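Local coordinates for protein putative esterase/lipase/thioesterase (Silicibacter sp., PDB 2PBL) that is probably a serine hydrolase of the alpha/beta hydrolase fold, acting on ester or thioester bonds, though its substrate is not known, at residues R38-L43 / F53-P58; A25-D30 / W82-V87. All blocks are in the same frame, centred on the assembly; numbering follows the deposited sequence.

Contact 1: R38-L43 / F53-P58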
loop_
_atom_site.group_PDB
_atom_site.type_symbol
_atom_site.label_atom_id
_atom_site.label_comp_id
_atom_site.label_asym_id
_atom_site.label_seq_id
_atom_site.Cartn_x
_atom_site.Cartn_y
_atom_site.Cartn_z
ATOM N N ARG A 38 -6.908 -8.450 20.543
ATOM C CA ARG A 38 -5.801 -8.623 19.592
ATOM C C ARG A 38 -5.807 -7.525 18.526
ATOM O O ARG A 38 -4.906 -7.456 17.702
ATOM C CB ARG A 38 -5.792 -10.004 18.972
ATOM C CG ARG A 38 -5.310 -11.025 20.007
ATOM C CD ARG A 38 -4.911 -12.373 19.431
ATOM N NE ARG A 38 -6.029 -13.101 18.796
ATOM C CZ ARG A 38 -6.189 -13.346 17.497
ATOM N NH1 ARG A 38 -5.347 -12.902 16.583
ATOM N NH2 ARG A 38 -7.253 -14.025 17.096
ATOM N N ALA A 39 -6.854 -6.705 18.522
ATOM C CA ALA A 39 -6.914 -5.527 17.684
ATOM C C ALA A 39 -6.514 -4.319 18.525
ATOM O O ALA A 39 -7.257 -3.913 19.420
ATOM C CB ALA A 39 -8.302 -5.345 17.138
ATOM N N ARG A 40 -5.321 -3.786 18.289
ATOM C CA ARG A 40 -4.848 -2.548 18.934
ATOM C C ARG A 40 -5.134 -1.354 17.982
ATOM O O ARG A 40 -4.332 -1.018 17.112
ATOM C CB ARG A 40 -3.374 -2.659 19.251
ATOM C CG ARG A 40 -3.040 -3.730 20.264
ATOM C CD ARG A 40 -1.505 -3.800 20.532
ATOM N NE ARG A 40 -0.941 -2.524 21.004
ATOM C CZ ARG A 40 0.361 -2.278 21.158
ATOM N NH1 ARG A 40 1.270 -3.216 20.887
ATOM N NH2 ARG A 40 0.758 -1.089 21.592
ATOM N N LEU A 41 -6.283 -0.719 18.138
ATOM C CA LEU A 41 -6.694 0.290 17.181
ATOM C C LEU A 41 -6.159 1.682 17.470
ATOM O O LEU A 41 -5.859 2.009 18.611
ATOM C CB LEU A 41 -8.217 0.346 17.121
ATOM C CG LEU A 41 -8.929 -0.977 16.825
ATOM C CD1 LEU A 41 -10.422 -0.757 16.818
ATOM C CD2 LEU A 41 -8.497 -1.557 15.511
ATOM N N ASN A 42 -6.024 2.498 16.427
ATOM C CA ASN A 42 -5.660 3.897 16.623
ATOM C C ASN A 42 -4.430 4.207 17.453
ATOM O O ASN A 42 -4.403 5.149 18.267
ATOM C CB ASN A 42 -6.893 4.657 17.140
ATOM C CG ASN A 42 -7.983 4.645 16.134
ATOM O OD1 ASN A 42 -7.816 5.173 15.029
ATOM N ND2 ASN A 42 -9.090 3.989 16.459
ATOM N N LEU A 43 -3.388 3.433 17.222
ATOM C CA LEU A 43 -2.122 3.710 17.833
ATOM C C LEU A 43 -1.561 4.916 17.079
ATOM O O LEU A 43 -1.729 5.015 15.882
ATOM C CB LEU A 43 -1.207 2.510 17.719
ATOM C CG LEU A 43 -1.588 1.223 18.456
ATOM C CD1 LEU A 43 -0.471 0.173 18.319
ATOM C CD2 LEU A 43 -1.911 1.478 19.935
ATOM N N PHE A 53 -2.352 4.262 13.286
ATOM C CA PHE A 53 -2.351 2.944 12.688
ATOM C C PHE A 53 -3.016 1.938 13.594
ATOM O O PHE A 53 -3.083 2.109 14.815
ATOM C CB PHE A 53 -0.949 2.453 12.297
ATOM C CG PHE A 53 -0.016 2.172 13.453
ATOM C CD1 PHE A 53 0.667 3.198 14.097
ATOM C CD2 PHE A 53 0.253 0.873 13.839
ATOM C CE1 PHE A 53 1.521 2.928 15.156
ATOM C CE2 PHE A 53 1.141 0.586 14.878
ATOM C CZ PHE A 53 1.786 1.631 15.527
ATOM N N ASP A 54 -3.555 0.910 12.950
ATOM C CA ASP A 54 -4.146 -0.208 13.631
ATOM C C ASP A 54 -3.089 -1.331 13.602
ATOM O O ASP A 54 -2.333 -1.498 12.635
ATOM C CB ASP A 54 -5.440 -0.650 12.975
ATOM C CG ASP A 54 -6.601 0.357 13.160
ATOM O OD1 ASP A 54 -6.577 1.257 14.031
ATOM O OD2 ASP A 54 -7.564 0.228 12.391
ATOM N N LEU A 55 -3.000 -2.036 14.712
ATOM C CA LEU A 55 -2.100 -3.157 14.870
ATOM C C LEU A 55 -2.896 -4.391 15.294
ATOM O O LEU A 55 -3.515 -4.430 16.376
ATOM C CB LEU A 55 -1.008 -2.841 15.871
ATOM C CG LEU A 55 0.094 -3.865 16.047
ATOM C CD1 LEU A 55 0.860 -4.139 14.732
ATOM C CD2 LEU A 55 1.058 -3.342 17.098
ATOM N N PHE A 56 -2.891 -5.365 14.403
ATOM C CA PHE A 56 -3.569 -6.631 14.601
ATOM C C PHE A 56 -2.542 -7.696 14.951
ATOM O O PHE A 56 -1.623 -7.976 14.178
ATOM C CB PHE A 56 -4.408 -7.020 13.375
ATOM C CG PHE A 56 -5.364 -5.937 12.970
ATOM C CD1 PHE A 56 -6.426 -5.604 13.794
ATOM C CD2 PHE A 56 -5.158 -5.194 11.817
ATOM C CE1 PHE A 56 -7.259 -4.565 13.470
ATOM C CE2 PHE A 56 -6.005 -4.144 11.498
ATOM C CZ PHE A 56 -7.049 -3.852 12.314
ATOM N N LEU A 57 -2.752 -8.331 16.101
ATOM C CA LEU A 57 -1.815 -9.317 16.636
ATOM C C LEU A 57 -2.315 -10.706 16.394
ATOM O O LEU A 57 -3.536 -10.929 16.529
ATOM C CB LEU A 57 -1.690 -9.137 18.143
ATOM C CG LEU A 57 -1.255 -7.738 18.563
ATOM C CD1 LEU A 57 -1.329 -7.562 20.034
ATOM C CD2 LEU A 57 0.139 -7.405 18.059
ATOM N N PRO A 58 -1.391 -11.650 16.068
ATOM C CA PRO A 58 -1.749 -13.040 15.904
ATOM C C PRO A 58 -1.897 -13.639 17.282
ATOM O O PRO A 58 -1.621 -12.980 18.278
ATOM C CB PRO A 58 -0.518 -13.651 15.197
ATOM C CG PRO A 58 0.611 -12.860 15.678
ATOM C CD PRO A 58 0.069 -11.457 15.924
#

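Contact 2: A25-D30 / W82-V87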
loop_
_atom_site.group_PDB
_atom_site.type_symbol
_atom_site.label_atom_id
_atom_site.label_comp_id
_atom_site.label_asym_id
_atom_site.label_seq_id
_atom_site.Cartn_x
_atom_site.Cartn_y
_atom_site.Cartn_z
ATOM N N ALA A 25 -15.833 -1.508 4.110
ATOM C CA ALA A 25 -16.053 -0.876 5.421
ATOM C C ALA A 25 -16.732 -1.821 6.348
ATOM O O ALA A 25 -16.366 -1.926 7.504
ATOM C CB ALA A 25 -16.918 0.372 5.252
ATOM N N ALA A 26 -17.768 -2.490 5.851
ATOM C CA ALA A 26 -18.506 -3.456 6.642
ATOM C C ALA A 26 -17.654 -4.676 7.018
ATOM O O ALA A 26 -17.701 -5.159 8.178
ATOM C CB ALA A 26 -19.765 -3.912 5.853
ATOM N N SER A 27 -16.940 -5.227 6.021
ATOM C CA SER A 27 -16.054 -6.364 6.243
ATOM C C SER A 27 -14.972 -6.031 7.253
ATOM O O SER A 27 -14.648 -6.852 8.128
ATOM C CB SER A 27 -15.363 -6.796 4.948
ATOM O OG SER A 27 -16.262 -7.449 4.078
ATOM N N ALA A 28 -14.413 -4.831 7.121
ATOM C CA ALA A 28 -13.334 -4.398 8.024
ATOM C C ALA A 28 -13.852 -4.261 9.483
ATOM O O ALA A 28 -13.240 -4.755 10.447
ATOM C CB ALA A 28 -12.694 -3.129 7.508
ATOM N N GLU A 29 -15.005 -3.615 9.634
ATOM C CA GLU A 29 -15.629 -3.448 10.956
ATOM C C GLU A 29 -15.890 -4.800 11.618
ATOM O O GLU A 29 -15.525 -5.000 12.779
ATOM C CB GLU A 29 -16.926 -2.640 10.833
ATOM C CG GLU A 29 -17.543 -2.208 12.168
ATOM C CD GLU A 29 -18.751 -1.266 11.943
ATOM O OE1 GLU A 29 -19.806 -1.732 11.425
ATOM O OE2 GLU A 29 -18.631 -0.061 12.276
ATOM N N ASP A 30 -16.507 -5.728 10.887
ATOM C CA ASP A 30 -16.775 -7.073 11.426
ATOM C C ASP A 30 -15.485 -7.782 11.892
ATOM O O ASP A 30 -15.458 -8.434 12.939
ATOM C CB ASP A 30 -17.428 -7.985 10.384
ATOM C CG ASP A 30 -18.869 -7.595 10.051
ATOM O OD1 ASP A 30 -19.381 -6.597 10.618
ATOM O OD2 ASP A 30 -19.486 -8.301 9.211
ATOM N N TRP A 82 -9.985 -1.489 5.532
ATOM C CA TRP A 82 -9.126 -2.590 5.059
ATOM C C TRP A 82 -8.680 -3.651 6.050
ATOM O O TRP A 82 -7.942 -4.535 5.677
ATOM C CB TRP A 82 -7.866 -1.989 4.443
ATOM C CG TRP A 82 -8.108 -0.726 3.647
ATOM C CD1 TRP A 82 -7.972 0.551 4.106
ATOM C CD2 TRP A 82 -8.639 -0.621 2.323
ATOM N NE1 TRP A 82 -8.354 1.442 3.140
ATOM C CE2 TRP A 82 -8.752 0.749 2.027
ATOM C CE3 TRP A 82 -8.991 -1.556 1.336
ATOM C CZ2 TRP A 82 -9.221 1.211 0.795
ATOM C CZ3 TRP A 82 -9.451 -1.099 0.125
ATOM C CH2 TRP A 82 -9.541 0.273 -0.151
ATOM N N SER A 83 -9.137 -3.559 7.293
ATOM C CA SER A 83 -8.711 -4.433 8.385
ATOM C C SER A 83 -8.845 -5.891 8.050
ATOM O O SER A 83 -7.947 -6.691 8.337
ATOM C CB SER A 83 -9.518 -4.100 9.645
ATOM O OG SER A 83 -9.548 -2.683 9.770
ATOM N N HIS A 84 -9.966 -6.244 7.422
ATOM C CA HIS A 84 -10.262 -7.654 7.083
ATOM C C HIS A 84 -9.188 -8.298 6.167
ATOM O O HIS A 84 -9.065 -9.530 6.075
ATOM C CB HIS A 84 -11.641 -7.721 6.422
ATOM C CG HIS A 84 -11.713 -6.996 5.114
ATOM N ND1 HIS A 84 -11.615 -5.626 5.005
ATOM C CD2 HIS A 84 -11.872 -7.463 3.856
ATOM C CE1 HIS A 84 -11.710 -5.283 3.733
ATOM N NE2 HIS A 84 -11.881 -6.381 3.013
ATOM N N LEU A 85 -8.391 -7.460 5.515
ATOM C CA LEU A 85 -7.311 -7.955 4.669
ATOM C C LEU A 85 -6.106 -8.481 5.501
ATOM O O LEU A 85 -5.141 -9.022 4.954
ATOM C CB LEU A 85 -6.899 -6.888 3.679
ATOM C CG LEU A 85 -8.009 -6.357 2.737
ATOM C CD1 LEU A 85 -7.485 -5.262 1.832
ATOM C CD2 LEU A 85 -8.653 -7.486 1.880
ATOM N N ALA A 86 -6.171 -8.328 6.817
ATOM C CA ALA A 86 -5.119 -8.832 7.716
ATOM C C ALA A 86 -5.198 -10.338 7.952
ATOM O O ALA A 86 -4.213 -10.962 8.390
ATOM C CB ALA A 86 -5.206 -8.095 9.064
ATOM N N VAL A 87 -6.329 -10.944 7.598
ATOM C CA VAL A 87 -6.551 -12.367 7.940
ATOM C C VAL A 87 -5.475 -13.368 7.457
ATOM O O VAL A 87 -4.963 -14.160 8.236
ATOM C CB VAL A 87 -8.007 -12.797 7.491
ATOM C CG1 VAL A 87 -8.180 -14.300 7.536
ATOM C CG2 VAL A 87 -9.022 -12.092 8.386
#

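Contact 1: R38-L43 / F53-P58
The beta hairpin at the edge of the alpha/beta hydrolase sheet pairs 38-43 with 53-58, its strands antiparallel at 163°, 39-44 being the outermost. Arg-40 and Leu-55 form a hydrogen-bonded pair, N and O of each bonded to O and N of the other, whereas Ala-39 and Phe-56 form a non-hydrogen-bonded one. A G1 beta bulge then sets both Asn-42 and Leu-43 against Phe-53. Leu-43 N reaches Phe-53 O at 2.8 Å and Phe-53 N returns a bond to Leu-43 O, while Asn-42 N turns instead to the side chain of Asp-54, meeting OD1 at 2.8 Å nearly along its C-O axis. Lys-79 bridges to the same OD1 and bonds Asn-42 OD1, so the carboxylate ties the bulge to a nearby positive charge. On the face of Phe-53 and Leu-55, Leu-43 CB sits over the Phe-53 ring, 3.9 Å from its centroid, and CD1 of Leu-43 packs on Leu-55 CB. Arg-40 runs beside Leu-55, its guanidinium continuing to a salt bridge with Glu-126. On the other face, Ala-39 CB abuts the edge of the Phe-56 ring, and Leu-41 CD2 lies 3.8 Å from Phe-56 CE1. Arg-38 NH1 reaches a lone pair of Leu-57 O at 2.7 Å, that oxygen 16° out of the guanidinium plane, and CD rests on Pro-58 O. An alanine here would probably leave Leu-57 O without this side-chain donor and uncover Pro-58 O. Leu-57 N bonds Arg-38 O at 2.8 Å.

Contact 2: A25-D30 / W82-V87
The imidazole of His-84 lies between Ser-27 CB on one face and Leu-85 CG on the other. Ser-27 CB sits over the ring centre, 3.7 Å from the centroid and 13° off the normal, a CH-pi contact in which the methylene rather than the hydroxyl does the touching. Leu-85 CG covers the second face from within its own segment, offset toward the rim. Obliquely to the ring comes the helix backbone: Ala-28 N is 3.6 Å from His-84 ND1, a packing distance without a hydrogen bond. The CG of His-84 stands between its backbone N and carbonyl carbon (chi1 64°), the crowded position, which sets it 3.7 Å from Ser-27 CB. His-84 CB lies 3.6 Å from Ser-27 O. Ser-27 OG, anti to its carbonyl carbon (chi1 -73°), bonds back to Arg-23 O within the helix.

Ala-28 is the small residue that lets the two backbones close to 4.6 Å between its CA and that of His-84. Its methyl CB meets Ser-83 N at 3.6 Å and Trp-82 N at 3.7 Å, and also touches His-84 ND1 and the Ser-83 side chain. Ser-83 OG is 3.9 Å from this methyl and is hydrogen-bonded to Arg-32, one turn further along the same helix. No hydrogen bond joins the two segments directly: the contact is van der Waals and CH-pi packing, and Phe-31 of the same helix also touches Ser-83 and His-84. The Trp-82 indole stacks on His-70 and also meets Trp-24, earlier in helix 20-35. This is plain helix-on-loop packing: the N-terminal helix 20-35 lies against the short 3-10 turn 83-85, in the connection from strand 64-69 to helix 87-91 of the alpha/beta hydrolase fold.

In the fold
Contact 1 is nested along the chain within the loop closed by contact 2: helix 20-35 leads directly into strand 39-44, and the hairpin is complete before the chain reaches 82-87. Their centres are 12 Å apart, and Phe-56 joins them, its CZ 3.6 Å from Ser-83 CB and its CD2 4.0 Å from Ala-86 CB. Phe-31 of the helix meets the same phenylalanine ring edge-to-face. Neither contact includes Ser-137, His-242 or Glu-215, whose geometry suggests a catalytic triad. The Trp-82 side chain lies about 4 Å from an unidentified bound molecule, probably from the crystallisation liquor, which may mark a pocket.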